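Local coordinates for leucine aminopeptidase 2, chloroplastic (Streptomyces sp. BC16019, PDB 5LHJ), which matures the peptide antibiotic bottromycin as a hexameric M17 metalloaminopeptidase, probably removing the N-terminal residue of its peptide substrate, at residues Val369-Leu374 with Arg487-Thr492; His380-Arg385 with Ser410-Pro415. One frame throughout, in Å; residues are numbered along the deposited sequence.

Both contacts belong to the catalytic domain and rest on the same mixed sheet, with centres about 14 Å apart. Contact 1 is deep core, about 6 Å from the centre of the chain: aliphatic side chains of a strand meet one leucine of the C-terminal helix, and other subunits stay away. Contact 2 lies farther out, about 15 Å from that centre, and although much of it is buried, it sits at an interface with a second subunit; its chemistry is accordingly mixed, with an apolar patch at one end and a water bridge at the other. In sequence, contact 2 is nested within the loop closed by contact 1, and the two touch where Thr488 packs on Phe411.

Contact 1 (Val369-Leu374 with Arg487-Thr492)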
# COMPACT_ATOMS: atom_id res chain seq x y z
N VAL A 369 2.90 37.67 12.64
CA VAL A 369 3.68 36.63 11.96
C VAL A 369 3.39 35.31 12.66
O VAL A 369 3.56 35.21 13.86
CB VAL A 369 5.19 36.92 11.99
CG1 VAL A 369 5.99 35.76 11.36
CG2 VAL A 369 5.49 38.23 11.27
N ASP A 370 2.94 34.30 11.91
CA ASP A 370 2.79 32.96 12.49
C ASP A 370 3.90 32.04 12.01
O ASP A 370 4.41 32.19 10.90
CB ASP A 370 1.40 32.37 12.26
CG ASP A 370 1.22 31.79 10.89
OD1 ASP A 370 1.74 30.67 10.63
OD2 ASP A 370 0.52 32.43 10.09
N VAL A 371 4.29 31.12 12.89
CA VAL A 371 5.33 30.14 12.63
C VAL A 371 4.79 28.78 13.04
O VAL A 371 4.31 28.61 14.17
CB VAL A 371 6.62 30.43 13.46
CG1 VAL A 371 7.75 29.51 13.02
CG2 VAL A 371 7.04 31.89 13.31
N ALA A 372 4.83 27.83 12.12
CA ALA A 372 4.20 26.54 12.35
C ALA A 372 4.82 25.44 11.51
O ALA A 372 5.17 25.65 10.35
CB ALA A 372 2.70 26.64 12.06
N THR A 373 4.97 24.26 12.12
CA THR A 373 5.30 23.03 11.38
C THR A 373 3.98 22.50 10.83
O THR A 373 3.34 21.61 11.42
CB THR A 373 5.99 22.02 12.30
OG1 THR A 373 5.20 21.84 13.49
CG2 THR A 373 7.38 22.52 12.70
N LEU A 374 3.55 23.05 9.70
CA LEU A 374 2.15 22.93 9.32
C LEU A 374 1.86 21.81 8.34
O LEU A 374 0.96 21.02 8.60
CB LEU A 374 1.60 24.27 8.81
CG LEU A 374 0.08 24.48 8.97
CD1 LEU A 374 -0.34 24.43 10.43
CD2 LEU A 374 -0.34 25.78 8.32
N ARG A 487 16.60 32.42 14.50
CA ARG A 487 17.47 33.50 14.07
C ARG A 487 16.86 34.37 12.96
O ARG A 487 17.07 35.58 12.96
CB ARG A 487 18.85 32.95 13.73
CG ARG A 487 19.62 32.64 15.01
CD ARG A 487 20.95 31.97 14.75
NE ARG A 487 20.65 30.62 14.32
CZ ARG A 487 21.06 30.03 13.20
NH1 ARG A 487 21.91 30.60 12.36
NH2 ARG A 487 20.64 28.79 12.98
N THR A 488 16.07 33.77 12.07
CA THR A 488 15.28 34.57 11.12
C THR A 488 14.32 35.53 11.84
O THR A 488 14.23 36.70 11.48
CB THR A 488 14.52 33.68 10.11
OG1 THR A 488 15.47 32.95 9.32
CG2 THR A 488 13.64 34.51 9.19
N LEU A 489 13.61 35.04 12.85
CA LEU A 489 12.69 35.88 13.61
C LEU A 489 13.43 37.03 14.29
O LEU A 489 12.99 38.17 14.22
CB LEU A 489 11.93 35.08 14.67
CG LEU A 489 10.81 34.15 14.20
CD1 LEU A 489 10.30 33.40 15.41
CD2 LEU A 489 9.68 34.88 13.49
N ILE A 490 14.56 36.73 14.93
CA ILE A 490 15.35 37.77 15.58
C ILE A 490 15.81 38.83 14.58
O ILE A 490 15.66 40.02 14.83
CB ILE A 490 16.55 37.20 16.36
CG1 ILE A 490 16.06 36.36 17.55
CG2 ILE A 490 17.47 38.32 16.86
CD1 ILE A 490 17.15 35.54 18.22
N GLU A 491 16.35 38.41 13.44
CA GLU A 491 16.77 39.37 12.41
C GLU A 491 15.60 40.18 11.81
O GLU A 491 15.75 41.37 11.51
CB GLU A 491 17.59 38.68 11.32
CG GLU A 491 19.00 38.34 11.77
CD GLU A 491 19.91 39.56 11.94
OE1 GLU A 491 19.61 40.65 11.43
OE2 GLU A 491 20.95 39.42 12.61
N THR A 492 14.43 39.54 11.67
CA THR A 492 13.22 40.24 11.23
C THR A 492 12.81 41.32 12.22
O THR A 492 12.55 42.47 11.84
CB THR A 492 12.07 39.25 11.00
OG1 THR A 492 12.46 38.31 10.00
CG2 THR A 492 10.82 39.96 10.55
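A helix packed on the face of the catalytic domain's central sheet makes this contact: Leu489 of the C-terminal helix 486-498 meets Val369 and Val371 of strand 367-372. The two valines are two residues apart, so both project from the same face of the strand toward the helix. CD2 of Leu489 lies 4.0 Å from CG2 of Val371, and the two side chains meet tip to tip. CD2 of Leu489 also lies 4.4 Å from Val369 CG1, so this one methyl serves both valines. The leucine CG is anti to the carbonyl carbon (chi1 -74°), which carries the fork out toward the strand. Beta-branched valines suit an extended strand, while leucine gives the helix the reach to cross a 9.2 Å separation between the CA atoms of Val369 and Leu489. Farther along the helix, OG1 of Thr492 donates to Thr488 O at 2.8 Å from above the carbonyl plane, sharing that oxygen with Thr492 N. Beyond the valines, Thr373 bonds through O to Lys261 and through OG1 to Asp284, both manganese ligands of this enzyme, though no metal is bound in this chain. Helix 286-301 borders the interface, touching Val371 through Val291 and Leu489 through Ala294, and strand 255-263 pairs in parallel with strand 367-372.

Contact 2 (His380-Arg385 with Ser410-Pro415); sequences HALGTR and SFCRLP
This is a contact between the end of a helix with its following turn and strand 410-413, at a subunit interface, in which Leu382 meets Cys412 and Leu414. Segment 380-385 leaves helix 377-382 through Gly383, whose positive phi of 80° suits a residue without a side chain, and then runs roughly antiparallel to 410-414, the directions being 156° apart. Leu382 supplies the apolar half. CD2 of Leu382 lies 4.0 Å from CB of Cys412 and equally near its SG; SG is anti to the backbone N (chi1 179°), which lays the CB-SG bond beside the leucine. CD1 of Leu382 is 4.1 Å from CB of Cys412 and also reaches Leu414 CD1. Cysteine, short and weakly polar, thus offers an apolar surface to both methyls, and Leu414 extends it. At the other end Arg385 O packs 3.6 Å from Ser410 CB, and the polar link is a water, donating to Arg385 O at 3.0 Å and accepting from Ser410 N at 2.8 Å. The serine hydroxyl bonds instead to Thr386, and Arg385 makes a cation-pi contact with Tyr474. Strand 386-390 pairs in parallel with 410-413, its Ala388 touching both Leu382 and Leu414; Phe411 and Arg413, which point away from 380-385, meet helix 394-407. From a second subunit, Pro415 packs against Cys412 and His380 stacks on His380.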
# COMPACT_ATOMS: atom_id res chain seq x y z
N HIS A 380 7.92 18.12 -0.41
CA HIS A 380 8.01 17.36 -1.67
C HIS A 380 8.75 18.09 -2.78
O HIS A 380 9.58 17.49 -3.45
CB HIS A 380 6.62 16.93 -2.17
CG HIS A 380 6.06 15.74 -1.45
ND1 HIS A 380 5.62 15.80 -0.15
CD2 HIS A 380 5.87 14.47 -1.85
CE1 HIS A 380 5.17 14.61 0.22
NE2 HIS A 380 5.33 13.78 -0.79
N ALA A 381 8.43 19.37 -2.97
CA ALA A 381 9.14 20.19 -3.96
C ALA A 381 10.27 21.05 -3.36
O ALA A 381 11.30 21.17 -4.02
CB ALA A 381 8.17 21.04 -4.78
N LEU A 382 10.14 21.57 -2.13
CA LEU A 382 11.21 22.43 -1.55
C LEU A 382 12.41 21.67 -0.93
O LEU A 382 13.48 22.26 -0.75
CB LEU A 382 10.67 23.44 -0.54
CG LEU A 382 9.62 24.46 -1.02
CD1 LEU A 382 9.31 25.44 0.08
CD2 LEU A 382 10.09 25.21 -2.26
N GLY A 383 12.24 20.38 -0.61
CA GLY A 383 13.28 19.63 0.09
C GLY A 383 13.30 19.88 1.59
O GLY A 383 12.55 20.71 2.12
N THR A 384 14.19 19.17 2.27
CA THR A 384 14.14 19.10 3.73
C THR A 384 14.75 20.27 4.49
O THR A 384 14.61 20.31 5.71
CB THR A 384 14.81 17.80 4.21
OG1 THR A 384 16.18 17.81 3.81
CG2 THR A 384 14.11 16.59 3.63
N ARG A 385 15.44 21.20 3.81
CA ARG A 385 16.19 22.27 4.50
C ARG A 385 15.69 23.70 4.23
O ARG A 385 16.36 24.68 4.60
CB ARG A 385 17.68 22.16 4.18
CG ARG A 385 18.31 20.89 4.73
CD ARG A 385 19.79 20.87 4.38
NE ARG A 385 20.43 19.60 4.70
CZ ARG A 385 21.71 19.34 4.43
NH1 ARG A 385 22.50 20.25 3.86
NH2 ARG A 385 22.20 18.15 4.73
N SER A 410 17.27 29.05 5.09
CA SER A 410 16.71 29.03 3.74
C SER A 410 15.17 29.07 3.75
O SER A 410 14.52 28.19 4.34
CB SER A 410 17.20 27.78 3.01
OG SER A 410 16.64 27.69 1.72
N PHE A 411 14.61 30.09 3.10
CA PHE A 411 13.17 30.22 2.86
C PHE A 411 12.88 30.47 1.39
O PHE A 411 13.68 31.08 0.69
CB PHE A 411 12.60 31.39 3.66
CG PHE A 411 12.29 31.06 5.08
CD1 PHE A 411 13.26 31.23 6.06
CD2 PHE A 411 11.03 30.57 5.44
CE1 PHE A 411 12.97 30.92 7.38
CE2 PHE A 411 10.75 30.27 6.76
CZ PHE A 411 11.71 30.45 7.73
N CYS A 412 11.72 30.00 0.95
CA CYS A 412 11.19 30.26 -0.37
C CYS A 412 9.81 30.87 -0.21
O CYS A 412 8.96 30.29 0.46
CB CYS A 412 11.06 28.95 -1.16
SG CYS A 412 10.38 29.21 -2.81
N ARG A 413 9.57 32.03 -0.82
CA ARG A 413 8.22 32.60 -0.85
C ARG A 413 7.32 31.82 -1.81
O ARG A 413 7.67 31.63 -2.98
CB ARG A 413 8.23 34.07 -1.26
CG ARG A 413 6.89 34.75 -1.02
CD ARG A 413 6.89 36.14 -1.57
NE ARG A 413 5.63 36.83 -1.30
CZ ARG A 413 5.36 38.06 -1.69
NH1 ARG A 413 6.27 38.77 -2.37
NH2 ARG A 413 4.17 38.60 -1.41
N LEU A 414 6.18 31.36 -1.32
CA LEU A 414 5.17 30.75 -2.18
C LEU A 414 3.96 31.68 -2.29
O LEU A 414 3.68 32.43 -1.37
CB LEU A 414 4.77 29.38 -1.63
CG LEU A 414 5.89 28.34 -1.59
CD1 LEU A 414 5.34 27.03 -1.01
CD2 LEU A 414 6.48 28.09 -2.97
N PRO A 415 3.23 31.62 -3.42
CA PRO A 415 2.10 32.51 -3.66
C PRO A 415 0.81 32.11 -2.96
O PRO A 415 0.48 30.91 -2.86
CB PRO A 415 1.92 32.42 -5.19
CG PRO A 415 2.35 31.03 -5.50
CD PRO A 415 3.53 30.80 -4.60
O HOH W 1 18.27 26.54 5.97